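Local coordinates for NADH kinase POS5 (Saccharomyces cerevisiae, PDB 3AFO) that phosphorylates NADH, and NAD(+) with a twofold lower preference, at the expense of ATP, supplying mitochondria with the reductant NADPH and protecting against oxidative stress, at the interface of chains A and B and the interface of chains A and C. Numbering follows the deposited sequence. Chains: chain A/B/C, NADH kinase POS5.

Contact 1: the interface of chains A and B. Residues chain A 378-382; chain B 149-150, 371.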
ATOM      1  N   PHE A 378       0.684   0.465 -18.686  1.00 30.86           N
ATOM      2  CA  PHE A 378      -0.704   0.606 -19.145  1.00 31.95           C
ATOM      3  C   PHE A 378      -0.683   0.503 -20.679  1.00 33.49           C
ATOM      4  O   PHE A 378       0.340   0.807 -21.301  1.00 33.83           O
ATOM      5  CB  PHE A 378      -1.333   1.937 -18.674  1.00 31.05           C
ATOM      6  CG  PHE A 378      -1.493   2.056 -17.155  1.00 29.45           C
ATOM      7  CD1 PHE A 378      -1.622   0.922 -16.351  1.00 27.45           C
ATOM      8  CD2 PHE A 378      -1.544   3.313 -16.543  1.00 27.41           C
ATOM      9  CE1 PHE A 378      -1.776   1.039 -14.951  1.00 27.69           C
ATOM     10  CE2 PHE A 378      -1.698   3.442 -15.143  1.00 26.59           C
ATOM     11  CZ  PHE A 378      -1.822   2.303 -14.354  1.00 26.58           C
ATOM     12  N   ARG A 379      -1.779   0.053 -21.286  1.00 35.63           N
ATOM     13  CA  ARG A 379      -1.821  -0.110 -22.748  1.00 37.75           C
ATOM     14  C   ARG A 379      -1.600   1.228 -23.475  1.00 38.94           C
ATOM     15  O   ARG A 379      -2.391   2.167 -23.345  1.00 38.66           O
ATOM     16  CB  ARG A 379      -3.119  -0.791 -23.199  1.00 37.77           C
ATOM     17  CG  ARG A 379      -3.075  -1.301 -24.643  1.00 39.82           C
ATOM     18  CD  ARG A 379      -4.329  -2.072 -25.036  1.00 42.57           C
ATOM     19  NE  ARG A 379      -4.378  -3.393 -24.405  1.00 46.01           N
ATOM     20  CZ  ARG A 379      -5.321  -4.310 -24.631  1.00 47.76           C
ATOM     21  NH1 ARG A 379      -6.320  -4.069 -25.478  1.00 48.43           N
ATOM     22  NH2 ARG A 379      -5.269  -5.477 -23.999  1.00 49.15           N
ATOM     23  N   LEU A 380      -0.506   1.304 -24.229  1.00 40.65           N
ATOM     24  CA  LEU A 380      -0.104   2.548 -24.897  1.00 42.39           C
ATOM     25  C   LEU A 380      -0.446   2.584 -26.386  1.00 43.56           C
ATOM     26  O   LEU A 380      -0.465   3.660 -26.996  1.00 43.55           O
ATOM     27  CB  LEU A 380       1.398   2.809 -24.699  1.00 42.40           C
ATOM     28  CG  LEU A 380       1.945   2.954 -23.270  1.00 43.03           C
ATOM     29  CD1 LEU A 380       3.426   3.320 -23.315  1.00 43.26           C
ATOM     30  CD2 LEU A 380       1.160   3.969 -22.429  1.00 42.44           C
ATOM     31  N   THR A 381      -0.692   1.407 -26.964  1.00 44.90           N
ATOM     32  CA  THR A 381      -1.051   1.271 -28.381  1.00 46.65           C
ATOM     33  C   THR A 381      -2.102   0.162 -28.561  1.00 47.48           C
ATOM     34  O   THR A 381      -2.314  -0.650 -27.657  1.00 47.67           O
ATOM     35  CB  THR A 381       0.196   0.963 -29.280  1.00 46.70           C
ATOM     36  OG1 THR A 381       0.822  -0.247 -28.840  1.00 47.52           O
ATOM     37  CG2 THR A 381       1.232   2.098 -29.245  1.00 46.47           C
ATOM     38  N   LYS A 382      -2.752   0.132 -29.728  1.00 48.68           N
ATOM     39  CA  LYS A 382      -3.712  -0.930 -30.096  1.00 49.39           C
ATOM     40  C   LYS A 382      -4.686  -1.316 -28.974  1.00 49.77           C
ATOM     41  O   LYS A 382      -5.323  -2.377 -29.012  1.00 50.10           O
ATOM     42  CB  LYS A 382      -2.996  -2.176 -30.664  1.00 49.58           C
ATOM     43  CG  LYS A 382      -2.003  -2.884 -29.718  1.00 50.73           C
ATOM     44  CD  LYS A 382      -2.033  -4.414 -29.856  1.00 51.90           C
ATOM     45  CE  LYS A 382      -1.614  -4.882 -31.243  1.00 52.13           C
ATOM     46  NZ  LYS A 382      -2.060  -6.278 -31.504  1.00 52.67           N
TER
ATOM     47  N   THR B 149      -0.839   8.079 -28.852  1.00 33.85           N
ATOM     48  CA  THR B 149      -0.617   7.247 -27.672  1.00 34.19           C
ATOM     49  C   THR B 149      -1.925   7.127 -26.887  1.00 33.56           C
ATOM     50  O   THR B 149      -2.628   8.116 -26.675  1.00 33.72           O
ATOM     51  CB  THR B 149       0.508   7.830 -26.794  1.00 34.42           C
ATOM     52  OG1 THR B 149       1.697   7.947 -27.586  1.00 36.02           O
ATOM     53  CG2 THR B 149       0.803   6.925 -25.581  1.00 34.51           C
ATOM     54  N   LEU B 150      -2.251   5.908 -26.482  1.00 32.96           N
ATOM     55  CA  LEU B 150      -3.492   5.658 -25.766  1.00 32.44           C
ATOM     56  C   LEU B 150      -3.539   6.250 -24.357  1.00 31.69           C
ATOM     57  O   LEU B 150      -2.528   6.311 -23.644  1.00 31.56           O
ATOM     58  CB  LEU B 150      -3.826   4.162 -25.749  1.00 32.59           C
ATOM     59  CG  LEU B 150      -4.402   3.608 -27.061  1.00 33.71           C
ATOM     60  CD1 LEU B 150      -4.876   2.177 -26.866  1.00 34.02           C
ATOM     61  CD2 LEU B 150      -5.548   4.475 -27.603  1.00 33.81           C
ATOM     62  N   LEU B 371      -6.946  -1.681 -20.421  1.00 23.56           N
ATOM     63  CA  LEU B 371      -6.044  -0.540 -20.506  1.00 23.46           C
ATOM     64  C   LEU B 371      -5.139  -0.407 -19.288  1.00 23.16           C
ATOM     65  O   LEU B 371      -3.967  -0.054 -19.424  1.00 23.75           O
ATOM     66  CB  LEU B 371      -6.832   0.756 -20.716  1.00 23.62           C
ATOM     67  CG  LEU B 371      -7.809   0.739 -21.897  1.00 24.43           C
ATOM     68  CD1 LEU B 371      -8.680   1.980 -21.855  1.00 24.47           C
ATOM     69  CD2 LEU B 371      -7.045   0.628 -23.236  1.00 23.74           C
TER
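The carbonyl oxygen of A:Leu380 takes the straightest bond here, gripped by one hydrogen bond and banked by carbon on two sides. The backbone N of B:Leu150 donates to A:Leu380 O over 2.9 Å in an almost straight line, 178° at the hydrogen. The donor stands 46° above the carbonyl plane, so the bond does not use a lone-pair direction. Methyl CG2 of B:Thr149, anti to its own backbone N, lies 3.8 Å from A:Leu380 O, and CB of B:Leu150 flanks the same oxygen. B:Leu150 buries the most surface of the patch, 81 Å². Its CG is anti to the carbonyl carbon (chi1 -77°), which carries the side chain along the A-chain backbone: CB comes within 3.4 Å of A:Arg379 O, and the branch tip CD1 reaches 3.8 Å from the carbonyl carbon C of A:Thr381. A second backbone bond of equal length, from A:Arg379 N to B:Leu371 O at 2.9 Å, arrives in the carbonyl plane on a lone pair. CB of A:Phe378 touches B:Leu371 O at 3.4 Å, and CB of A:Arg379 rests 4.0 Å from CA of B:Leu371. Both bonds are made by main chain, so they probably depend more on the path of the tail than on its side chains. The site pins the C-terminal tail of chain A onto two loops of chain B, and its two-fold twin does the reverse, probably helping to hold together the four-chain assembly, if that is the biological one.

Contact 2: the interface of chains A and C. Residues chain A 226-227, 268-271; chain C 373, 375-376, 378.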
ATOM      1  N   ARG A 226       3.258  -5.490  19.511  1.00 18.83           N
ATOM      2  CA  ARG A 226       2.143  -6.441  19.489  1.00 20.02           C
ATOM      3  C   ARG A 226       1.316  -6.203  18.238  1.00 19.26           C
ATOM      4  O   ARG A 226       0.914  -5.068  17.961  1.00 19.06           O
ATOM      5  CB  ARG A 226       1.239  -6.236  20.705  1.00 21.01           C
ATOM      6  CG  ARG A 226      -0.107  -6.959  20.624  1.00 24.19           C
ATOM      7  CD  ARG A 226      -0.153  -8.153  21.571  1.00 29.08           C
ATOM      8  NE  ARG A 226      -1.474  -8.254  22.143  1.00 32.30           N
ATOM      9  CZ  ARG A 226      -1.801  -8.981  23.204  1.00 33.34           C
ATOM     10  NH1 ARG A 226      -0.899  -9.720  23.860  1.00 33.62           N
ATOM     11  NH2 ARG A 226      -3.047  -8.953  23.606  1.00 32.97           N
ATOM     12  N   THR A 227       1.046  -7.258  17.484  1.00 18.58           N
ATOM     13  CA  THR A 227       0.140  -7.115  16.359  1.00 18.62           C
ATOM     14  C   THR A 227      -1.111  -7.975  16.554  1.00 18.88           C
ATOM     15  O   THR A 227      -1.020  -9.132  16.996  1.00 19.37           O
ATOM     16  CB  THR A 227       0.828  -7.393  15.001  1.00 18.58           C
ATOM     17  OG1 THR A 227      -0.128  -7.258  13.933  1.00 18.80           O
ATOM     18  CG2 THR A 227       1.456  -8.796  14.958  1.00 18.53           C
ATOM     19  N   SER A 268      -4.130  -2.285  11.956  1.00 17.94           N
ATOM     20  CA  SER A 268      -3.244  -1.159  12.156  1.00 18.24           C
ATOM     21  C   SER A 268      -3.195  -0.424  10.829  1.00 18.04           C
ATOM     22  O   SER A 268      -3.377  -1.032   9.777  1.00 17.67           O
ATOM     23  CB  SER A 268      -1.838  -1.629  12.547  1.00 18.19           C
ATOM     24  OG  SER A 268      -0.962  -0.532  12.758  1.00 19.31           O
ATOM     25  N   LEU A 269      -2.956   0.879  10.888  1.00 18.17           N
ATOM     26  CA  LEU A 269      -2.692   1.653   9.678  1.00 18.32           C
ATOM     27  C   LEU A 269      -1.194   1.794   9.434  1.00 18.68           C
ATOM     28  O   LEU A 269      -0.778   2.289   8.385  1.00 20.10           O
ATOM     29  CB  LEU A 269      -3.351   3.026   9.789  1.00 18.40           C
ATOM     30  CG  LEU A 269      -4.886   3.053   9.698  1.00 18.20           C
ATOM     31  CD1 LEU A 269      -5.386   4.481   9.940  1.00 19.37           C
ATOM     32  CD2 LEU A 269      -5.391   2.527   8.342  1.00 17.47           C
ATOM     33  N   SER A 270      -0.375   1.344  10.378  1.00 18.07           N
ATOM     34  CA  SER A 270       1.052   1.690  10.342  1.00 17.06           C
ATOM     35  C   SER A 270       2.045   0.531  10.431  1.00 16.66           C
ATOM     36  O   SER A 270       3.228   0.757  10.714  1.00 16.72           O
ATOM     37  CB  SER A 270       1.361   2.707  11.439  1.00 17.12           C
ATOM     38  OG  SER A 270       0.868   2.272  12.703  1.00 16.53           O
ATOM     39  N   PHE A 271       1.587  -0.701  10.210  1.00 15.78           N
ATOM     40  CA  PHE A 271       2.511  -1.846  10.187  1.00 15.10           C
ATOM     41  C   PHE A 271       3.083  -1.976   8.782  1.00 14.92           C
ATOM     42  O   PHE A 271       2.669  -2.838   7.994  1.00 15.29           O
ATOM     43  CB  PHE A 271       1.840  -3.158  10.638  1.00 14.87           C
ATOM     44  CG  PHE A 271       2.821  -4.267  11.022  1.00 14.76           C
ATOM     45  CD1 PHE A 271       2.483  -5.192  12.016  1.00 14.85           C
ATOM     46  CD2 PHE A 271       4.050  -4.404  10.386  1.00 13.46           C
ATOM     47  CE1 PHE A 271       3.378  -6.223  12.374  1.00 14.77           C
ATOM     48  CE2 PHE A 271       4.952  -5.432  10.732  1.00 14.91           C
ATOM     49  CZ  PHE A 271       4.613  -6.337  11.722  1.00 16.13           C
TER
ATOM     50  N   GLY C 373       6.038   6.092  14.780  1.00 19.63           N
ATOM     51  CA  GLY C 373       4.716   5.552  15.119  1.00 19.23           C
ATOM     52  C   GLY C 373       4.460   4.187  14.494  1.00 18.55           C
ATOM     53  O   GLY C 373       3.305   3.819  14.234  1.00 19.05           O
ATOM     54  N   ASN C 375       3.570   0.556  13.569  1.00 17.91           N
ATOM     55  CA  ASN C 375       2.473  -0.287  14.058  1.00 19.10           C
ATOM     56  C   ASN C 375       1.769   0.256  15.319  1.00 20.18           C
ATOM     57  O   ASN C 375       1.690  -0.424  16.339  1.00 20.35           O
ATOM     58  CB  ASN C 375       2.928  -1.743  14.262  1.00 18.18           C
ATOM     59  CG  ASN C 375       1.755  -2.687  14.504  1.00 18.46           C
ATOM     60  OD1 ASN C 375       0.755  -2.622  13.804  1.00 14.49           O
ATOM     61  ND2 ASN C 375       1.874  -3.553  15.504  1.00 17.45           N
ATOM     62  N   SER C 376       1.276   1.486  15.238  1.00 21.53           N
ATOM     63  CA  SER C 376       0.500   2.071  16.324  1.00 24.01           C
ATOM     64  C   SER C 376      -0.804   1.304  16.471  1.00 24.61           C
ATOM     65  O   SER C 376      -1.512   1.060  15.494  1.00 23.84           O
ATOM     66  CB  SER C 376       0.182   3.540  16.044  1.00 24.01           C
ATOM     67  OG  SER C 376       1.372   4.305  16.029  1.00 27.77           O
ATOM     68  N   PHE C 378      -4.631   0.689  17.394  1.00 30.23           N
ATOM     69  CA  PHE C 378      -5.875   1.453  17.482  1.00 31.50           C
ATOM     70  C   PHE C 378      -6.160   1.674  18.979  1.00 32.72           C
ATOM     71  O   PHE C 378      -5.683   0.901  19.807  1.00 32.79           O
ATOM     72  CB  PHE C 378      -7.028   0.712  16.791  1.00 31.03           C
ATOM     73  CG  PHE C 378      -6.858   0.546  15.280  1.00 30.41           C
ATOM     74  CD1 PHE C 378      -6.119   1.461  14.524  1.00 28.89           C
ATOM     75  CD2 PHE C 378      -7.479  -0.513  14.618  1.00 29.23           C
ATOM     76  CE1 PHE C 378      -5.985   1.306  13.129  1.00 28.94           C
ATOM     77  CE2 PHE C 378      -7.344  -0.679  13.234  1.00 29.29           C
ATOM     78  CZ  PHE C 378      -6.597   0.236  12.487  1.00 28.57           C
TER
HETATM   79  O   HOH W   1      -0.828  -4.726  14.001  1.00 20.17           O
HETATM   80  O   HOH W   2      -2.171   2.284  13.224  1.00 26.54           O
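Hydroxyl and main-chain hydrogen bonds dominate this loop-to-loop contact. The single proton of A:Ser268 OG, a hydroxyl anti to its backbone N, faces two acceptors, C:Asn375 OD1 at 2.9 Å and C:Ser376 O at 3.2 Å, and is probably shared or alternates between them; the hydroxyl stands above both carbonyl planes. It also accepts A:Ser270 N at 3.1 Å, a bond within chain A that ties the two serines together. A:Ser270 OG sits in the crowded position between its backbone N and carbonyl carbon (chi1 51°) and receives C:Ser376 N at 2.7 Å, bent to 143° at the hydrogen. Next to it, C:Asn375 N donates to A:Ser270 O at 2.9 Å, from well above that carbonyl's plane. Water extends the network: one molecule links A:Thr227 OG1 with C:Asn375 OD1, and another gathers both serine hydroxyls, A:Leu269 N and C:Ser376 O. Apolar contacts close the flanks. Ring atom CD1 of A:Phe271 lies 3.6 Å from CG of C:Asn375, ring and amide planes 49° apart. The tip CZ of the C:Phe378 ring presses on CA of A:Ser268 at 3.6 Å, while its CE1 meets CG of A:Leu269 at 4.0 Å, the two side chains crossing at about a right angle. The site docks the C-terminal segment of chain C on the 268-271 loop of chain A, probably fixing how subunits are set in the four-chain assembly, if that is the biological one.

Contact 3: the interface of chains A and C. Residues chain A 250-252, 256, 258, 273-275; chain C 250-253, 256, 258, 273-275.
Isoleucine against valine, repeated by the two-fold axis, makes the apolar centre. A:Ile275 and C:Val252 lie side by side and point the same way: CG1 of A:Ile275 (chi1 -51°, anti to the carbonyl carbon) meets CG2 of C:Val252 at 3.8 Å, and CG1 of C:Val252, anti to its backbone N (chi1 -175°), touches CB of A:Ile275. An alanine in place of C:Val252 would lose both methyl branches and would probably loosen the packing against A:Ile275. Beyond this pair, CD2 of A:Leu274 runs alongside C:Ile251, 3.7 Å from its CB. The valines A:Val256 and C:Val256 cross at about a right angle, CG1 to CG1 at 4.2 Å. Outward lie parallel bridges between the strands. C:Ile251 N donates to A:Pro273 O, A:Ile275 N to C:Ile251 O at 2.8 Å, and C:Ser253 N to A:Ile275 O at 3.0 Å, the last nearly along the C=O axis. At the polar rim A:Ser250 OG and C:Ser250 OG, each anti to its carbonyl carbon, meet tip to tip in a 2.9 Å hydrogen bond of undecided direction. Two waters frame this pair, each joining one hydroxyl to the other chain's backbone N. In the fold, short strand 251-252 of each chain pairs with the strand starting at residue 274 of the other, extending the sheet structure across the subunit boundary.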
ATOM      1  N   SER A 250       7.711  -5.994  -0.242  1.00 14.82           N
ATOM      2  CA  SER A 250       8.618  -5.633  -1.329  1.00 15.30           C
ATOM      3  C   SER A 250       9.234  -6.875  -1.961  1.00 15.66           C
ATOM      4  O   SER A 250       9.302  -7.943  -1.336  1.00 15.51           O
ATOM      5  CB  SER A 250       9.731  -4.698  -0.827  1.00 15.00           C
ATOM      6  OG  SER A 250       9.193  -3.457  -0.378  1.00 15.71           O
ATOM      7  N   ILE A 251       9.647  -6.726  -3.211  1.00 15.92           N
ATOM      8  CA  ILE A 251      10.299  -7.803  -3.959  1.00 16.16           C
ATOM      9  C   ILE A 251      11.784  -7.701  -3.658  1.00 16.24           C
ATOM     10  O   ILE A 251      12.401  -6.667  -3.888  1.00 16.39           O
ATOM     11  CB  ILE A 251      10.032  -7.676  -5.492  1.00 16.73           C
ATOM     12  CG1 ILE A 251       8.536  -7.892  -5.786  1.00 15.28           C
ATOM     13  CG2 ILE A 251      10.939  -8.640  -6.294  1.00 16.32           C
ATOM     14  CD1 ILE A 251       8.132  -7.692  -7.251  1.00 16.87           C
ATOM     15  N   VAL A 252      12.339  -8.768  -3.091  1.00 16.16           N
ATOM     16  CA  VAL A 252      13.705  -8.737  -2.608  1.00 16.46           C
ATOM     17  C   VAL A 252      14.541  -9.729  -3.408  1.00 16.65           C
ATOM     18  O   VAL A 252      14.206 -10.909  -3.479  1.00 16.33           O
ATOM     19  CB  VAL A 252      13.767  -9.070  -1.108  1.00 16.37           C
ATOM     20  CG1 VAL A 252      15.206  -8.972  -0.592  1.00 15.83           C
ATOM     21  CG2 VAL A 252      12.843  -8.121  -0.317  1.00 17.24           C
ATOM     22  N   VAL A 256      20.220 -10.677  -1.694  1.00 19.34           N
ATOM     23  CA  VAL A 256      20.239  -9.791  -0.530  1.00 18.18           C
ATOM     24  C   VAL A 256      20.182 -10.662   0.716  1.00 18.58           C
ATOM     25  O   VAL A 256      19.315 -11.544   0.802  1.00 18.25           O
ATOM     26  CB  VAL A 256      19.020  -8.802  -0.540  1.00 18.39           C
ATOM     27  CG1 VAL A 256      18.930  -8.011   0.775  1.00 17.01           C
ATOM     28  CG2 VAL A 256      19.107  -7.847  -1.729  1.00 16.85           C
ATOM     29  N   ALA A 258      18.804 -10.893   4.068  1.00 18.56           N
ATOM     30  CA  ALA A 258      17.775 -10.225   4.868  1.00 18.25           C
ATOM     31  C   ALA A 258      16.712 -11.229   5.263  1.00 18.08           C
ATOM     32  O   ALA A 258      16.620 -12.302   4.667  1.00 18.18           O
ATOM     33  CB  ALA A 258      17.130  -9.105   4.059  1.00 17.93           C
ATOM     34  N   PRO A 273       5.732  -3.115   6.100  1.00 14.25           N
ATOM     35  CA  PRO A 273       6.608  -4.297   6.106  1.00 14.79           C
ATOM     36  C   PRO A 273       8.051  -3.943   6.468  1.00 14.86           C
ATOM     37  O   PRO A 273       8.530  -2.856   6.111  1.00 14.97           O
ATOM     38  CB  PRO A 273       6.521  -4.807   4.656  1.00 14.59           C
ATOM     39  CG  PRO A 273       5.192  -4.311   4.161  1.00 15.40           C
ATOM     40  CD  PRO A 273       5.050  -2.944   4.800  1.00 14.45           C
ATOM     41  N   LEU A 274       8.720  -4.834   7.199  1.00 14.67           N
ATOM     42  CA  LEU A 274      10.095  -4.597   7.659  1.00 15.47           C
ATOM     43  C   LEU A 274      11.084  -5.503   6.943  1.00 15.64           C
ATOM     44  O   LEU A 274      10.761  -6.656   6.627  1.00 15.06           O
ATOM     45  CB  LEU A 274      10.220  -4.861   9.173  1.00 15.18           C
ATOM     46  CG  LEU A 274       9.397  -4.039  10.169  1.00 17.22           C
ATOM     47  CD1 LEU A 274       9.732  -4.500  11.606  1.00 17.63           C
ATOM     48  CD2 LEU A 274       9.593  -2.506  10.003  1.00 17.69           C
ATOM     49  N   ILE A 275      12.290  -4.988   6.720  1.00 16.33           N
ATOM     50  CA  ILE A 275      13.383  -5.786   6.170  1.00 16.85           C
ATOM     51  C   ILE A 275      14.488  -5.801   7.225  1.00 17.19           C
ATOM     52  O   ILE A 275      15.032  -4.751   7.596  1.00 16.50           O
ATOM     53  CB  ILE A 275      13.936  -5.212   4.834  1.00 17.18           C
ATOM     54  CG1 ILE A 275      12.807  -4.923   3.797  1.00 17.65           C
ATOM     55  CG2 ILE A 275      15.036  -6.120   4.261  1.00 16.24           C
ATOM     56  CD1 ILE A 275      12.122  -6.151   3.213  1.00 19.08           C
TER
ATOM     57  N   SER C 250       9.396  -0.130   2.098  1.00 14.74           N
ATOM     58  CA  SER C 250       9.539  -0.869   3.340  1.00 15.35           C
ATOM     59  C   SER C 250      10.564  -0.237   4.255  1.00 14.96           C
ATOM     60  O   SER C 250      11.442   0.484   3.818  1.00 15.39           O
ATOM     61  CB  SER C 250       9.950  -2.320   3.050  1.00 14.76           C
ATOM     62  OG  SER C 250       8.884  -3.004   2.421  1.00 16.08           O
ATOM     63  N   ILE C 251      10.447  -0.520   5.539  1.00 15.84           N
ATOM     64  CA  ILE C 251      11.434  -0.038   6.492  1.00 15.28           C
ATOM     65  C   ILE C 251      12.563  -1.064   6.575  1.00 15.18           C
ATOM     66  O   ILE C 251      12.342  -2.229   6.907  1.00 14.28           O
ATOM     67  CB  ILE C 251      10.821   0.197   7.872  1.00 15.79           C
ATOM     68  CG1 ILE C 251       9.533   1.027   7.762  1.00 16.52           C
ATOM     69  CG2 ILE C 251      11.832   0.889   8.786  1.00 17.28           C
ATOM     70  CD1 ILE C 251       8.788   1.178   9.083  1.00 17.80           C
ATOM     71  N   VAL C 252      13.783  -0.608   6.301  1.00 14.86           N
ATOM     72  CA  VAL C 252      14.928  -1.490   6.177  1.00 14.65           C
ATOM     73  C   VAL C 252      15.972  -1.148   7.237  1.00 15.31           C
ATOM     74  O   VAL C 252      16.529  -0.041   7.246  1.00 14.19           O
ATOM     75  CB  VAL C 252      15.579  -1.381   4.769  1.00 14.80           C
ATOM     76  CG1 VAL C 252      16.725  -2.409   4.599  1.00 14.60           C
ATOM     77  CG2 VAL C 252      14.543  -1.557   3.676  1.00 14.47           C
ATOM     78  N   SER C 253      16.232  -2.101   8.130  1.00 16.08           N
ATOM     79  CA  SER C 253      17.277  -1.931   9.127  1.00 16.68           C
ATOM     80  C   SER C 253      18.595  -1.481   8.473  1.00 17.18           C
ATOM     81  O   SER C 253      18.979  -1.998   7.412  1.00 16.91           O
ATOM     82  CB  SER C 253      17.507  -3.229   9.897  1.00 16.75           C
ATOM     83  OG  SER C 253      18.803  -3.214  10.478  1.00 17.72           O
ATOM     84  N   VAL C 256      21.220  -4.052   7.045  1.00 19.30           N
ATOM     85  CA  VAL C 256      20.998  -4.827   5.824  1.00 18.89           C
ATOM     86  C   VAL C 256      21.853  -4.257   4.699  1.00 19.34           C
ATOM     87  O   VAL C 256      21.792  -3.056   4.448  1.00 19.76           O
ATOM     88  CB  VAL C 256      19.504  -4.763   5.392  1.00 18.97           C
ATOM     89  CG1 VAL C 256      19.293  -5.471   4.061  1.00 17.87           C
ATOM     90  CG2 VAL C 256      18.602  -5.354   6.484  1.00 18.30           C
ATOM     91  N   ALA C 258      22.002  -3.533   1.100  1.00 19.22           N
ATOM     92  CA  ALA C 258      21.020  -3.472   0.015  1.00 18.61           C
ATOM     93  C   ALA C 258      20.887  -2.057  -0.517  1.00 18.38           C
ATOM     94  O   ALA C 258      21.311  -1.109   0.136  1.00 18.61           O
ATOM     95  CB  ALA C 258      19.644  -3.961   0.504  1.00 18.54           C
ATOM     96  N   PRO C 273       7.841  -1.843  -4.776  1.00 15.94           N
ATOM     97  CA  PRO C 273       9.218  -1.416  -4.487  1.00 16.22           C
ATOM     98  C   PRO C 273      10.206  -2.609  -4.496  1.00 16.47           C
ATOM     99  O   PRO C 273       9.822  -3.731  -4.136  1.00 15.78           O
ATOM    100  CB  PRO C 273       9.119  -0.810  -3.082  1.00 16.01           C
ATOM    101  CG  PRO C 273       7.669  -0.370  -2.952  1.00 16.96           C
ATOM    102  CD  PRO C 273       6.885  -1.405  -3.733  1.00 16.40           C
ATOM    103  N   LEU C 274      11.444  -2.359  -4.936  1.00 16.31           N
ATOM    104  CA  LEU C 274      12.459  -3.404  -5.036  1.00 16.41           C
ATOM    105  C   LEU C 274      13.549  -3.238  -3.991  1.00 16.72           C
ATOM    106  O   LEU C 274      13.922  -2.107  -3.644  1.00 15.79           O
ATOM    107  CB  LEU C 274      13.113  -3.378  -6.439  1.00 16.84           C
ATOM    108  CG  LEU C 274      12.216  -3.565  -7.659  1.00 16.31           C
ATOM    109  CD1 LEU C 274      13.048  -3.712  -8.930  1.00 16.68           C
ATOM    110  CD2 LEU C 274      11.307  -4.799  -7.477  1.00 16.74           C
ATOM    111  N   ILE C 275      14.066  -4.370  -3.506  1.00 16.96           N
ATOM    112  CA  ILE C 275      15.257  -4.382  -2.666  1.00 17.48           C
ATOM    113  C   ILE C 275      16.350  -5.121  -3.435  1.00 18.35           C
ATOM    114  O   ILE C 275      16.239  -6.321  -3.700  1.00 18.56           O
ATOM    115  CB  ILE C 275      15.025  -5.060  -1.290  1.00 17.62           C
ATOM    116  CG1 ILE C 275      13.768  -4.504  -0.578  1.00 18.35           C
ATOM    117  CG2 ILE C 275      16.262  -4.902  -0.412  1.00 15.99           C
ATOM    118  CD1 ILE C 275      13.910  -3.081  -0.073  1.00 17.98           C
TER
HETATM  119  O   HOH W   3      10.881  -1.223  -0.071  1.00 15.21           O
HETATM  120  O   HOH W   4       8.846  -5.830   2.292  1.00 15.51           O

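Contacts 2 and 3 belong to the same A-C interface, their C-alpha centres about 19 Å apart; contact 1, between A and B, lies about 39 Å from contact 2 and 32 Å from contact 3. In chain A the loop of contact 2 ends at residue 271, three residues before strand 274-277 of contact 3, so docking of the partner's tail and strand pairing may support each other. Contacts 1 and 2 both use the C-terminal segment, including Phe378, but from chain A in one and chain C in the other. One tail could therefore serve two neighbours, linking both interface types of the four-chain assembly.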